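PDB 3GYK: 27kDa outer membrane protein from Silicibacter pomeroyi, which probably acts as a thiol-disulfide oxidoreductase of the DsbA-like thioredoxin family, this chain being the thioredoxin-like domain of the longer protein. Local coordinates for residues C34-C37 with R38-M41; L140-G144 with T145-V149; Q163-D166 with A167-R170. All coordinates share one frame; numbering follows the deposited sequence. Where two conformers were deposited one is given.

Contact 1: residues C34-C37 with R38-M41; sequences CPYC and RRAM. With SO4 (sulfate ion), chain F.
In the backbone, Arg38 N donates to Cys34 O at 3.0 Å and Ala40 N to Tyr36 O at 2.9 Å, opening helix 35-50. Cys34 is the N-cap. Its SG accepts from Cys37 N at 3.4 Å with an N-H...S angle of 157°, so the two cysteines of the CxxC are tied at the helix start. This is consistent with the redox pair of thioredoxin-like proteins, probably reduced: Cys34 SG and Cys37 SG lie 3.3 Å apart, too far for a disulfide.

Side-chain contacts lie on the outer side. CE2 of Tyr36 comes 3.5 Å from NH1 of Arg39. The Arg39 chain is extended, with CG anti to the backbone N (chi1 -167°), carrying NH1 out to the ring. A water joins Tyr36 OH and Arg39 NH1.

A sulfate, probably from the crystallisation liquor, sits over one face of the Tyr36 ring. Its O4 lies 3.1 Å above the ring plane, over the centre. Arg39 NH1 gives a weak hydrogen bond to sulfate O3 at 3.5 Å.

Arg38 turns the other way, to the carbonyls of Tyr32 and Gly96. The helix belongs to the beta-alpha-beta unit of strands 24-30 and 54-60, and Cys37, Arg38 and Met41 touch Met92 of helix 84-92.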
ATOM      1  N   CYS A  34     -10.230  -5.210  -2.883  1.00  9.01           N
ATOM      2  CA  CYS A  34     -10.955  -5.002  -1.641  1.00 10.81           C
ATOM      3  C   CYS A  34     -11.800  -3.719  -1.704  1.00  9.60           C
ATOM      4  O   CYS A  34     -11.250  -2.609  -1.865  1.00  9.54           O
ATOM      5  CB  CYS A  34      -9.944  -4.994  -0.498  1.00 10.97           C
ATOM      6  SG  CYS A  34     -10.640  -4.440   1.091  1.00 18.04           S
ATOM      7  N   PRO A  35     -13.129  -3.847  -1.564  1.00  9.63           N
ATOM      8  CA  PRO A  35     -14.018  -2.680  -1.696  1.00  9.15           C
ATOM      9  C   PRO A  35     -13.682  -1.581  -0.685  1.00  9.45           C
ATOM     10  O   PRO A  35     -13.718  -0.381  -1.016  1.00  9.09           O
ATOM     11  CB  PRO A  35     -15.402  -3.254  -1.397  1.00  9.86           C
ATOM     12  CG  PRO A  35     -15.301  -4.688  -1.754  1.00 11.81           C
ATOM     13  CD  PRO A  35     -13.894  -5.109  -1.457  1.00  9.54           C
ATOM     14  N   TYR A  36     -13.368  -1.970   0.553  1.00  8.75           N
ATOM     15  CA  TYR A  36     -13.011  -0.937   1.517  1.00  8.53           C
ATOM     16  C   TYR A  36     -11.641  -0.312   1.269  1.00  8.94           C
ATOM     17  O   TYR A  36     -11.439   0.827   1.640  1.00  8.98           O
ATOM     18  CB  TYR A  36     -13.127  -1.451   2.964  1.00  8.49           C
ATOM     19  CG  TYR A  36     -14.495  -1.298   3.594  1.00  8.58           C
ATOM     20  CD1 TYR A  36     -15.249  -2.414   3.946  1.00  8.41           C
ATOM     21  CD2 TYR A  36     -15.004  -0.036   3.916  1.00  9.00           C
ATOM     22  CE1 TYR A  36     -16.485  -2.274   4.548  1.00  9.57           C
ATOM     23  CE2 TYR A  36     -16.227   0.111   4.532  1.00 10.59           C
ATOM     24  CZ  TYR A  36     -16.960  -1.011   4.859  1.00 10.59           C
ATOM     25  OH  TYR A  36     -18.187  -0.854   5.470  1.00  9.76           O
ATOM     26  N   CYS A  37     -10.693  -1.057   0.687  1.00  9.47           N
ATOM     27  CA  CYS A  37      -9.432  -0.441   0.221  1.00 10.46           C
ATOM     28  C   CYS A  37      -9.676   0.594  -0.857  1.00 10.62           C
ATOM     29  O   CYS A  37      -9.062   1.683  -0.857  1.00 10.96           O
ATOM     30  CB  CYS A  37      -8.469  -1.513  -0.291  1.00 10.48           C
ATOM     31  SG  CYS A  37      -7.883  -2.587   1.049  1.00 12.52           S
ATOM     32  N   ARG A  38     -10.547   0.270  -1.802  1.00 10.32           N
ATOM     33  CA  ARG A  38     -10.843   1.221  -2.862  1.00 10.55           C
ATOM     34  C   ARG A  38     -11.477   2.504  -2.279  1.00 10.94           C
ATOM     35  O   ARG A  38     -11.181   3.624  -2.736  1.00 10.86           O
ATOM     36  CB  ARG A  38     -11.716   0.570  -3.942  1.00 10.68           C
ATOM     37  CG  ARG A  38     -11.005  -0.516  -4.711  1.00 10.60           C
ATOM     38  CD  ARG A  38     -11.847  -1.045  -5.886  1.00 11.73           C
ATOM     39  NE  ARG A  38     -11.045  -1.975  -6.671  1.00 11.93           N
ATOM     40  CZ  ARG A  38     -11.383  -2.430  -7.874  1.00 11.05           C
ATOM     41  NH1 ARG A  38     -12.509  -2.032  -8.441  1.00  9.60           N
ATOM     42  NH2 ARG A  38     -10.574  -3.280  -8.503  1.00 11.45           N
ATOM     43  N   ARG A  39     -12.340   2.330  -1.272  1.00 10.02           N
ATOM     44  CA  ARG A  39     -12.944   3.432  -0.543  1.00 10.54           C
ATOM     45  C   ARG A  39     -11.908   4.242   0.273  1.00 10.97           C
ATOM     46  O   ARG A  39     -12.016   5.471   0.379  1.00 11.46           O
ATOM     47  CB  ARG A  39     -14.035   2.884   0.391  1.00 10.80           C
ATOM     48  CG  ARG A  39     -14.925   3.960   0.950  1.00 12.98           C
ATOM     49  CD  ARG A  39     -16.127   3.378   1.692  1.00 17.48           C
ATOM     50  NE  ARG A  39     -16.629   4.351   2.660  1.00 21.36           N
ATOM     51  CZ  ARG A  39     -17.587   4.106   3.549  1.00 23.80           C
ATOM     52  NH1 ARG A  39     -18.172   2.910   3.579  1.00 24.25           N
ATOM     53  NH2 ARG A  39     -17.959   5.058   4.403  1.00 25.18           N
ATOM     54  N   ALA A  40     -10.926   3.548   0.851  1.00 10.79           N
ATOM     55  CA  ALA A  40      -9.895   4.193   1.667  1.00 10.68           C
ATOM     56  C   ALA A  40      -8.949   5.050   0.810  1.00 11.16           C
ATOM     57  O   ALA A  40      -8.329   5.962   1.331  1.00 11.02           O
ATOM     58  CB  ALA A  40      -9.077   3.143   2.461  1.00 11.47           C
HETATM   59  N   MSE A  41      -8.850   4.770  -0.489  1.00 10.60           N
HETATM   60  CA  MSE A  41      -7.888   5.516  -1.339  1.00 10.59           C
HETATM   61  C   MSE A  41      -8.059   7.027  -1.231  1.00 10.66           C
HETATM   62  O   MSE A  41      -7.081   7.741  -0.989  1.00 11.18           O
HETATM   63  CB  MSE A  41      -7.982   5.076  -2.811  1.00 11.49           C
HETATM   64  CG  MSE A  41      -7.107   5.916  -3.701  1.00 11.73           C
HETATM   65 SE   MSE A  41      -7.426   5.529  -5.556  0.80 16.16          SE
HETATM   66  CE  MSE A  41      -8.870   6.756  -5.874  1.00 17.67           C
TER
HETATM   67  S   SO4 F 174     -18.046  -0.398   1.058  0.50 47.35           S
HETATM   68  O1  SO4 F 174     -18.803  -0.635   2.284  0.50 46.51           O
HETATM   69  O2  SO4 F 174     -18.510  -1.300   0.009  0.50 46.04           O
HETATM   70  O3  SO4 F 174     -18.231   1.000   0.669  0.50 45.94           O
HETATM   71  O4  SO4 F 174     -16.630  -0.671   1.279  0.50 46.35           O
HETATM   72  O   HOH W   1     -20.549   1.264   4.980  1.00 37.58           O

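Contact 2: residues L140-G144 with T145-V149; sequences LGFNG and TPSFV
Phe142 and Ser147 form the tight part of this turn. The CB of Ser147 lies over one face of the Phe142 ring, 3.4 Å from the ring centroid and 14° off its normal, a CH-pi contact. The opposite face is covered by CB of Leu140, so the ring is clamped on both faces. Val149 CG2 comes to the ring edge, 4.1 Å from Phe142 CZ. The same methyl touches Leu140 CD1 at 3.8 Å, where the two side chains cross at about a right angle.

Ser147 OG donates to Gly144 O at 2.9 Å, with a C=O...O angle of 165°. OG stands beside its own backbone N (chi1 -68°), which turns it back to the loop. The bond gives the buried hydroxyl a partner and braces the loop ahead of the strand.

The solvent side is looser. Gly141 is exposed and ends helix 124-140 in a Schellman motif with positive phi. Gly144 is partly exposed. The cis peptide before Pro146, by contrast, is packed against the start of helix 35-50, beside Cys34 and Cys37. It marks the cis-proline loop of the thioredoxin fold.

Helix 124-140 thus leads into strand 147-150, which lies antiparallel between strands 24-30 and 153-155. Phe142 meets Phe29 edge-to-face, and Phe148 packs on Val44 of helix 35-50.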
ATOM      1  N   LEU A 140       0.637  -8.525  13.695  1.00  7.92           N
ATOM      2  CA  LEU A 140      -0.167  -7.369  14.171  1.00  9.51           C
ATOM      3  C   LEU A 140      -1.622  -7.746  14.467  1.00  9.80           C
ATOM      4  O   LEU A 140      -2.372  -6.905  14.946  1.00 10.14           O
ATOM      5  CB  LEU A 140      -0.112  -6.222  13.164  1.00  9.52           C
ATOM      6  CG  LEU A 140       1.312  -5.670  12.960  1.00 10.25           C
ATOM      7  CD1 LEU A 140       1.316  -4.667  11.807  1.00 13.42           C
ATOM      8  CD2 LEU A 140       1.873  -5.110  14.286  1.00 11.80           C
ATOM      9  N   GLY A 141      -2.007  -8.987  14.149  1.00  8.79           N
ATOM     10  CA  GLY A 141      -3.381  -9.473  14.351  1.00  9.52           C
ATOM     11  C   GLY A 141      -4.372  -8.980  13.285  1.00 10.04           C
ATOM     12  O   GLY A 141      -5.575  -8.932  13.544  1.00 10.78           O
ATOM     13  N   PHE A 142      -3.898  -8.613  12.099  1.00  8.84           N
ATOM     14  CA  PHE A 142      -4.790  -8.145  11.047  1.00  9.24           C
ATOM     15  C   PHE A 142      -5.432  -9.339  10.347  1.00  9.37           C
ATOM     16  O   PHE A 142      -4.728 -10.281   9.902  1.00 10.00           O
ATOM     17  CB  PHE A 142      -4.042  -7.294  10.016  1.00  9.33           C
ATOM     18  CG  PHE A 142      -3.472  -6.004  10.575  1.00 10.39           C
ATOM     19  CD1 PHE A 142      -3.964  -5.438  11.783  1.00 10.46           C
ATOM     20  CD2 PHE A 142      -2.458  -5.356   9.892  1.00 10.30           C
ATOM     21  CE1 PHE A 142      -3.449  -4.231  12.281  1.00 11.05           C
ATOM     22  CE2 PHE A 142      -1.938  -4.148  10.376  1.00 12.26           C
ATOM     23  CZ  PHE A 142      -2.445  -3.576  11.565  1.00 12.50           C
ATOM     24  N   ASN A 143      -6.756  -9.297  10.237  1.00  8.24           N
ATOM     25  CA  ASN A 143      -7.503 -10.435   9.693  1.00  8.17           C
ATOM     26  C   ASN A 143      -7.880 -10.185   8.242  1.00  8.78           C
ATOM     27  O   ASN A 143      -8.351 -11.086   7.580  1.00  9.79           O
ATOM     28  CB  ASN A 143      -8.808 -10.631  10.493  1.00  7.79           C
ATOM     29  CG  ASN A 143      -9.485 -11.940  10.181  1.00  9.80           C
ATOM     30  OD1 ASN A 143      -8.927 -13.022  10.397  1.00 11.82           O
ATOM     31  ND2 ASN A 143     -10.711 -11.856   9.663  1.00  9.38           N
ATOM     32  N   GLY A 144      -7.760  -8.944   7.783  1.00  9.11           N
ATOM     33  CA  GLY A 144      -8.062  -8.630   6.379  1.00  9.73           C
ATOM     34  C   GLY A 144      -7.710  -7.187   6.090  1.00  9.11           C
ATOM     35  O   GLY A 144      -7.053  -6.499   6.917  1.00  8.70           O
ATOM     36  N   THR A 145      -8.146  -6.714   4.931  1.00  9.14           N
ATOM     37  CA  THR A 145      -7.765  -5.376   4.448  1.00  9.54           C
ATOM     38  C   THR A 145      -9.015  -4.496   4.336  1.00  8.80           C
ATOM     39  O   THR A 145     -10.110  -5.035   4.161  1.00 10.00           O
ATOM     40  CB  THR A 145      -7.120  -5.466   3.047  1.00  9.73           C
ATOM     41  OG1 THR A 145      -8.035  -6.131   2.164  1.00 12.49           O
ATOM     42  CG2 THR A 145      -5.852  -6.290   3.106  1.00  9.88           C
ATOM     43  N   PRO A 146      -8.874  -3.156   4.473  1.00  9.12           N
ATOM     44  CA  PRO A 146      -7.640  -2.421   4.821  1.00  9.47           C
ATOM     45  C   PRO A 146      -7.328  -2.517   6.303  1.00  9.88           C
ATOM     46  O   PRO A 146      -8.273  -2.611   7.128  1.00 10.71           O
ATOM     47  CB  PRO A 146      -7.965  -0.954   4.418  1.00  9.56           C
ATOM     48  CG  PRO A 146      -9.446  -0.862   4.558  1.00  9.59           C
ATOM     49  CD  PRO A 146     -10.023  -2.248   4.276  1.00  8.93           C
ATOM     50  N   SER A 147      -6.038  -2.572   6.649  1.00 10.20           N
ATOM     51  CA  SER A 147      -5.617  -2.369   8.051  1.00  9.66           C
ATOM     52  C   SER A 147      -4.478  -1.350   8.075  1.00 10.26           C
ATOM     53  O   SER A 147      -3.657  -1.292   7.155  1.00 10.49           O
ATOM     54  CB  SER A 147      -5.149  -3.674   8.702  1.00 10.34           C
ATOM     55  OG  SER A 147      -6.214  -4.604   8.891  1.00  9.32           O
ATOM     56  N   PHE A 148      -4.433  -0.550   9.136  1.00 10.00           N
ATOM     57  CA  PHE A 148      -3.450   0.525   9.229  1.00 10.50           C
ATOM     58  C   PHE A 148      -2.634   0.440  10.517  1.00  9.99           C
ATOM     59  O   PHE A 148      -3.090  -0.044  11.549  1.00 10.59           O
ATOM     60  CB  PHE A 148      -4.149   1.900   9.209  1.00  9.83           C
ATOM     61  CG  PHE A 148      -4.880   2.198   7.929  1.00 10.30           C
ATOM     62  CD1 PHE A 148      -4.238   2.850   6.883  1.00 10.80           C
ATOM     63  CD2 PHE A 148      -6.225   1.869   7.792  1.00 10.26           C
ATOM     64  CE1 PHE A 148      -4.935   3.159   5.675  1.00 11.05           C
ATOM     65  CE2 PHE A 148      -6.920   2.152   6.604  1.00 11.53           C
ATOM     66  CZ  PHE A 148      -6.258   2.799   5.533  1.00 12.70           C
ATOM     67  N   VAL A 149      -1.415   0.969  10.439  1.00 10.88           N
ATOM     68  CA  VAL A 149      -0.613   1.268  11.631  1.00  9.74           C
ATOM     69  C   VAL A 149      -0.390   2.762  11.564  1.00 10.14           C
ATOM     70  O   VAL A 149      -0.094   3.299  10.489  1.00 10.77           O
ATOM     71  CB  VAL A 149       0.792   0.580  11.566  1.00  9.76           C
ATOM     72  CG1 VAL A 149       1.637   0.933  12.797  1.00 10.41           C
ATOM     73  CG2 VAL A 149       0.659  -0.947  11.428  1.00 11.07           C
TER

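Contact 3: residues Q163-D166 with A167-R170; sequences QLQD and AVDR
The Arg170 guanidinium meets Asp166 at its edge, with the carboxylate plane turned 77° from it. Arg170 NE donates to Asp166 OD2 at 2.9 Å, a salt bridge in which OD2 is used on its syn side. Asp166 has two deposited conformers, so the bridge may not be formed all the time. It is an i to i+4 pair on helix 161-174 of the thioredoxin-like domain.

A second i to i+4 pair involves the flat ends of Gln165 and Asp169, whose planes lie 25° apart. Gln165 NE2 donates to Asp169 OD1 at 3.1 Å, from above the carboxylate plane. The Gln165 chain bends at chi2 (69°), which brings its amide round to Asp169. NE2 also bonds Asp51 OD2, so two carboxylates grip one amide nitrogen. With an alanine in place of Asp169 the OD1 acceptor is gone, and the Gln165 amide, left with Asp51 on that nitrogen, would probably turn more freely.

The buried side carries Leu164 and Val168. Leu164 packs on Leu47 of helix 35-50, while Val168 touches Val24 and Val26 of strand 24-30 and Val150 of strand 147-150.

Backbone bonds repeat the same spacing. In one of them, Val168 N lies in the carbonyl plane of Leu164, 2.9 Å from Leu164 O.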
ATOM      1  N   GLN A 163     -10.466  10.504  10.721  1.00  9.46           N
ATOM      2  CA  GLN A 163     -10.027   9.545  11.733  1.00  9.08           C
ATOM      3  C   GLN A 163      -8.546   9.249  11.626  1.00  9.38           C
ATOM      4  O   GLN A 163      -7.843   9.120  12.643  1.00  9.21           O
ATOM      5  CB  GLN A 163     -10.837   8.245  11.618  1.00  8.74           C
ATOM      6  CG  GLN A 163     -12.309   8.444  11.927  1.00 10.34           C
ATOM      7  CD  GLN A 163     -13.085   7.144  11.705  1.00 10.36           C
ATOM      8  OE1 GLN A 163     -13.222   6.671  10.565  1.00 10.40           O
ATOM      9  NE2 GLN A 163     -13.555   6.543  12.800  1.00 12.03           N
ATOM     10  N   LEU A 164      -8.057   9.164  10.395  1.00  8.89           N
ATOM     11  CA  LEU A 164      -6.620   9.056  10.161  1.00  9.76           C
ATOM     12  C   LEU A 164      -5.912  10.300  10.744  1.00  9.69           C
ATOM     13  O   LEU A 164      -4.899  10.170  11.434  1.00  9.88           O
ATOM     14  CB  LEU A 164      -6.300   8.918   8.649  1.00  9.46           C
ATOM     15  CG  LEU A 164      -6.637   7.503   8.130  1.00 10.48           C
ATOM     16  CD1 LEU A 164      -6.720   7.495   6.632  1.00 13.00           C
ATOM     17  CD2 LEU A 164      -5.605   6.473   8.602  1.00 12.20           C
ATOM     18  N   GLN A 165      -6.452  11.485  10.469  1.00  9.23           N
ATOM     19  CA  GLN A 165      -5.826  12.715  10.961  1.00  9.33           C
ATOM     20  C   GLN A 165      -5.811  12.751  12.483  1.00  9.60           C
ATOM     21  O   GLN A 165      -4.812  13.164  13.082  1.00  8.90           O
ATOM     22  CB  GLN A 165      -6.512  13.963  10.384  1.00  9.86           C
ATOM     23  CG  GLN A 165      -5.803  15.282  10.695  1.00 10.11           C
ATOM     24  CD  GLN A 165      -4.477  15.378   9.954  1.00 11.76           C
ATOM     25  OE1 GLN A 165      -4.460  15.563   8.735  1.00 11.70           O
ATOM     26  NE2 GLN A 165      -3.367  15.225  10.678  1.00  9.00           N
ATOM     27  N   ASP A 166      -6.905  12.322  13.112  0.50  9.77           N
ATOM     28  CA  ASP A 166      -6.938  12.266  14.571  0.50 10.65           C
ATOM     29  C   ASP A 166      -5.842  11.338  15.103  0.50 10.52           C
ATOM     30  O   ASP A 166      -5.180  11.668  16.089  0.50 10.87           O
ATOM     31  CB  ASP A 166      -8.305  11.819  15.084  0.50 10.87           C
ATOM     32  CG  ASP A 166      -8.349  11.727  16.595  0.50 11.89           C
ATOM     33  OD1 ASP A 166      -8.082  12.745  17.256  0.50 13.38           O
ATOM     34  OD2 ASP A 166      -8.640  10.636  17.123  0.50 14.39           O
ATOM     35  N   ALA A 167      -5.653  10.191  14.447  1.00 10.54           N
ATOM     36  CA  ALA A 167      -4.642   9.216  14.875  1.00  9.94           C
ATOM     37  C   ALA A 167      -3.244   9.815  14.721  1.00  9.85           C
ATOM     38  O   ALA A 167      -2.377   9.664  15.602  1.00  8.47           O
ATOM     39  CB  ALA A 167      -4.784   7.901  14.095  1.00 10.59           C
ATOM     40  N   VAL A 168      -3.042  10.520  13.608  1.00  8.59           N
ATOM     41  CA  VAL A 168      -1.772  11.191  13.361  1.00  8.89           C
ATOM     42  C   VAL A 168      -1.537  12.257  14.441  1.00  9.06           C
ATOM     43  O   VAL A 168      -0.441  12.338  15.032  1.00  9.15           O
ATOM     44  CB  VAL A 168      -1.743  11.825  11.951  1.00  8.92           C
ATOM     45  CG1 VAL A 168      -0.598  12.852  11.814  1.00  7.55           C
ATOM     46  CG2 VAL A 168      -1.614  10.730  10.906  1.00  9.88           C
ATOM     47  N   ASP A 169      -2.549  13.093  14.691  1.00  8.43           N
ATOM     48  CA  ASP A 169      -2.395  14.168  15.689  1.00  9.70           C
ATOM     49  C   ASP A 169      -2.077  13.596  17.077  1.00 10.05           C
ATOM     50  O   ASP A 169      -1.255  14.145  17.822  1.00  8.93           O
ATOM     51  CB  ASP A 169      -3.653  15.057  15.766  1.00  9.65           C
ATOM     52  CG  ASP A 169      -3.903  15.855  14.475  1.00 13.39           C
ATOM     53  OD1 ASP A 169      -2.989  15.983  13.619  1.00 13.31           O
ATOM     54  OD2 ASP A 169      -5.036  16.354  14.321  1.00 17.26           O
ATOM     55  N   ARG A 170      -2.743  12.499  17.421  1.00 11.26           N
ATOM     56  CA  ARG A 170      -2.531  11.853  18.738  1.00 12.27           C
ATOM     57  C   ARG A 170      -1.106  11.321  18.871  1.00 12.07           C
ATOM     58  O   ARG A 170      -0.487  11.440  19.927  1.00 12.22           O
ATOM     59  CB  ARG A 170      -3.541  10.714  18.958  1.00 12.84           C
ATOM     60  CG  ARG A 170      -4.844  11.225  19.493  1.00 16.34           C
ATOM     61  CD  ARG A 170      -5.943  10.154  19.545  1.00 22.46           C
ATOM     62  NE  ARG A 170      -7.241  10.827  19.601  1.00 28.08           N
ATOM     63  CZ  ARG A 170      -7.766  11.361  20.706  1.00 30.53           C
ATOM     64  NH1 ARG A 170      -7.123  11.282  21.872  1.00 30.78           N
ATOM     65  NH2 ARG A 170      -8.948  11.971  20.651  1.00 32.76           N
TER

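The three contacts follow one another along the chain inside one DsbA-like thioredoxin domain. Contact 1 is the start of helix 35-50, contact 2 the turn into strand 147-150, and contact 3 part of helix 161-174. Centres of contacts 1 and 2 are about 13 Å apart, and the two touch: Cys34 SG is 3.2 Å from Thr145 O. The CxxC pair and the cis-proline loop, distant in sequence, therefore form one probable redox centre. Contact 3 lies about 17 Å from contact 2 and 19 Å from contact 1, between centres. It joins contact 2 through Phe148 CD1 and Leu164 CD2, 4.2 Å apart, and packs its helix against the central sheet.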